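Local coordinates for protein SMG-7 (Caenorhabditis elegans, PDB 3ZHE) that pairs with SMG-5 in a heterodimer whose unusual arrangement of two 14-3-3-like domains is required for efficient nonsense-mediated mRNA decay, at residues B[260-264]-B[318-324]. Residue numbers count along the deposited sequence, not the author numbering.
Sequences IVPLM and ILALLLC
Two helical segments run side by side in the same sense: the axes of 260-264 and 318-322 make an angle of 16° and approach to 10.7 Å. The register is fixed by the CA atoms of I260 and I318, 7.4 Å apart, and those of M264 and C324, 8.4 Å apart. P262 has no amide hydrogen, so its helix is kinked there, yet M264 N still bonds to I260 O (3.0 Å). C324 N hydrogen-bonds to L321 O (3.1 Å).

I260, L321 and M264 bury the most surface, and all three point their CA-CB bonds toward the partner. I260, with chi1 and chi2 both m, spreads its branches: CG1 lies 4.0 Å from I318 CG2, CG2 4.0 Å from L321 CB, and CD1 3.7 Å from L322 CD2. L321 (m, t) packs against I260, V261 and M264; its CD1 is 3.8 Å from V261 CG2 and its CD2 4.0 Å from M264 SD. M264 (m, t, p) extends past it, CE reaching C324 CB at 3.8 Å. The side-chain contacts are apolar; M264 SD also lies 4.0 Å from L321 O. These near-parallel helices pack in the helical core of the Est1 DNA/RNA-binding family region (TPR clan).

Helix 277-304 covers one flank, W288 touching L263 and M264, its NE1 donating a hydrogen bond to L322 O; helix 180-191 packs on V261 and P262, and helix 377-389 on L319 and L323.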
ATOM      1  N   ILE B 260       2.370 -34.674   0.450  1.00 89.90           N
ATOM      2  CA  ILE B 260       3.563 -35.035   1.210  1.00 86.45           C
ATOM      3  C   ILE B 260       3.563 -34.428   2.611  1.00 86.50           C
ATOM      4  O   ILE B 260       3.786 -35.132   3.597  1.00 89.20           O
ATOM      5  CB  ILE B 260       4.851 -34.624   0.468  1.00 87.25           C
ATOM      6  CG1 ILE B 260       4.994 -35.424  -0.829  1.00 89.09           C
ATOM      7  CG2 ILE B 260       6.071 -34.822   1.357  1.00 84.94           C
ATOM      8  CD1 ILE B 260       4.944 -36.926  -0.628  1.00 82.32           C
ATOM      9  N   VAL B 261       3.312 -33.123   2.693  1.00 91.12           N
ATOM     10  CA  VAL B 261       3.271 -32.425   3.981  1.00 88.99           C
ATOM     11  C   VAL B 261       2.235 -32.982   4.975  1.00 84.85           C
ATOM     12  O   VAL B 261       2.577 -33.232   6.133  1.00 84.62           O
ATOM     13  CB  VAL B 261       3.120 -30.886   3.811  1.00101.21           C
ATOM     14  CG1 VAL B 261       2.616 -30.244   5.093  1.00100.68           C
ATOM     15  CG2 VAL B 261       4.439 -30.268   3.380  1.00101.39           C
ATOM     16  N   PRO B 262       0.977 -33.186   4.535  1.00 82.50           N
ATOM     17  CA  PRO B 262       0.014 -33.781   5.470  1.00 86.24           C
ATOM     18  C   PRO B 262       0.397 -35.203   5.871  1.00 95.41           C
ATOM     19  O   PRO B 262       0.057 -35.643   6.970  1.00101.85           O
ATOM     20  CB  PRO B 262      -1.289 -33.804   4.663  1.00 82.96           C
ATOM     21  CG  PRO B 262      -1.116 -32.753   3.630  1.00 83.70           C
ATOM     22  CD  PRO B 262       0.329 -32.804   3.266  1.00 82.43           C
ATOM     23  N   LEU B 263       1.096 -35.910   4.988  1.00 94.19           N
ATOM     24  CA  LEU B 263       1.509 -37.281   5.265  1.00 91.65           C
ATOM     25  C   LEU B 263       2.573 -37.319   6.359  1.00 87.19           C
ATOM     26  O   LEU B 263       2.573 -38.219   7.199  1.00 90.65           O
ATOM     27  CB  LEU B 263       2.015 -37.964   3.992  1.00 94.85           C
ATOM     28  CG  LEU B 263       2.072 -39.494   4.022  1.00100.71           C
ATOM     29  CD1 LEU B 263       0.703 -40.072   4.346  1.00103.67           C
ATOM     30  CD2 LEU B 263       2.587 -40.043   2.698  1.00104.32           C
ATOM     31  N   MET B 264       3.473 -36.338   6.345  1.00 79.98           N
ATOM     32  CA  MET B 264       4.502 -36.219   7.377  1.00 82.05           C
ATOM     33  C   MET B 264       3.882 -36.065   8.759  1.00 90.36           C
ATOM     34  O   MET B 264       4.280 -36.740   9.708  1.00 91.50           O
ATOM     35  CB  MET B 264       5.407 -35.017   7.107  1.00 79.88           C
ATOM     36  CG  MET B 264       6.295 -35.147   5.889  1.00 81.31           C
ATOM     37  SD  MET B 264       7.529 -33.835   5.791  1.00134.17           S
ATOM     38  CE  MET B 264       8.333 -33.997   7.383  1.00 70.05           C
ATOM     39  N   ILE B 318      10.392 -31.173  -2.550  1.00 81.79           N
ATOM     40  CA  ILE B 318       9.571 -32.336  -2.233  1.00 80.76           C
ATOM     41  C   ILE B 318      10.476 -33.521  -1.906  1.00 84.09           C
ATOM     42  O   ILE B 318      10.188 -34.316  -1.009  1.00 82.77           O
ATOM     43  CB  ILE B 318       8.611 -32.691  -3.389  1.00 80.27           C
ATOM     44  CG1 ILE B 318       7.590 -31.570  -3.592  1.00 78.01           C
ATOM     45  CG2 ILE B 318       7.898 -34.007  -3.114  1.00 79.00           C
ATOM     46  CD1 ILE B 318       6.498 -31.904  -4.581  1.00 77.21           C
ATOM     47  N   LEU B 319      11.587 -33.612  -2.631  1.00 85.47           N
ATOM     48  CA  LEU B 319      12.585 -34.648  -2.398  1.00 89.43           C
ATOM     49  C   LEU B 319      13.194 -34.533  -1.006  1.00 88.82           C
ATOM     50  O   LEU B 319      13.324 -35.528  -0.293  1.00 86.73           O
ATOM     51  CB  LEU B 319      13.689 -34.566  -3.451  1.00 91.32           C
ATOM     52  CG  LEU B 319      14.840 -35.560  -3.288  1.00 92.20           C
ATOM     53  CD1 LEU B 319      14.373 -36.974  -3.596  1.00 95.18           C
ATOM     54  CD2 LEU B 319      16.021 -35.170  -4.164  1.00 90.26           C
ATOM     55  N   ALA B 320      13.572 -33.315  -0.630  1.00 86.55           N
ATOM     56  CA  ALA B 320      14.157 -33.063   0.681  1.00 88.04           C
ATOM     57  C   ALA B 320      13.150 -33.352   1.788  1.00 90.94           C
ATOM     58  O   ALA B 320      13.523 -33.766   2.886  1.00 93.21           O
ATOM     59  CB  ALA B 320      14.659 -31.630   0.773  1.00 83.65           C
ATOM     60  N   LEU B 321      11.872 -33.136   1.492  1.00 87.67           N
ATOM     61  CA  LEU B 321      10.802 -33.467   2.425  1.00 85.88           C
ATOM     62  C   LEU B 321      10.687 -34.977   2.581  1.00 94.16           C
ATOM     63  O   LEU B 321      10.474 -35.485   3.682  1.00 99.99           O
ATOM     64  CB  LEU B 321       9.466 -32.888   1.952  1.00 80.03           C
ATOM     65  CG  LEU B 321       9.241 -31.393   2.184  1.00 79.03           C
ATOM     66  CD1 LEU B 321       7.834 -30.993   1.762  1.00 76.28           C
ATOM     67  CD2 LEU B 321       9.494 -31.029   3.641  1.00 77.57           C
ATOM     68  N   LEU B 322      10.831 -35.691   1.468  1.00 89.62           N
ATOM     69  CA  LEU B 322      10.804 -37.147   1.484  1.00 82.46           C
ATOM     70  C   LEU B 322      11.973 -37.709   2.287  1.00 83.01           C
ATOM     71  O   LEU B 322      11.871 -38.780   2.888  1.00 85.29           O
ATOM     72  CB  LEU B 322      10.817 -37.705   0.059  1.00 74.22           C
ATOM     73  CG  LEU B 322       9.533 -37.512  -0.750  1.00 77.40           C
ATOM     74  CD1 LEU B 322       9.689 -38.077  -2.152  1.00 76.04           C
ATOM     75  CD2 LEU B 322       8.361 -38.163  -0.036  1.00 81.47           C
ATOM     76  N   LEU B 323      13.076 -36.970   2.306  1.00 85.18           N
ATOM     77  CA  LEU B 323      14.273 -37.391   3.028  1.00 92.82           C
ATOM     78  C   LEU B 323      14.166 -37.152   4.533  1.00 95.93           C
ATOM     79  O   LEU B 323      15.048 -37.548   5.293  1.00 98.54           O
ATOM     80  CB  LEU B 323      15.511 -36.685   2.469  1.00 95.69           C
ATOM     81  CG  LEU B 323      16.418 -37.514   1.557  1.00 98.61           C
ATOM     82  CD1 LEU B 323      15.613 -38.241   0.491  1.00 99.15           C
ATOM     83  CD2 LEU B 323      17.473 -36.628   0.918  1.00 98.27           C
ATOM     84  N   CYS B 324      13.081 -36.511   4.958  1.00 93.51           N
ATOM     85  CA  CYS B 324      12.869 -36.225   6.373  1.00 92.42           C
ATOM     86  C   CYS B 324      12.428 -37.465   7.143  1.00 92.56           C
ATOM     87  O   CYS B 324      12.353 -37.448   8.371  1.00 92.49           O
ATOM     88  CB  CYS B 324      11.840 -35.108   6.556  1.00 87.81           C
ATOM     89  SG  CYS B 324      12.424 -33.467   6.079  1.00 97.00           S
TER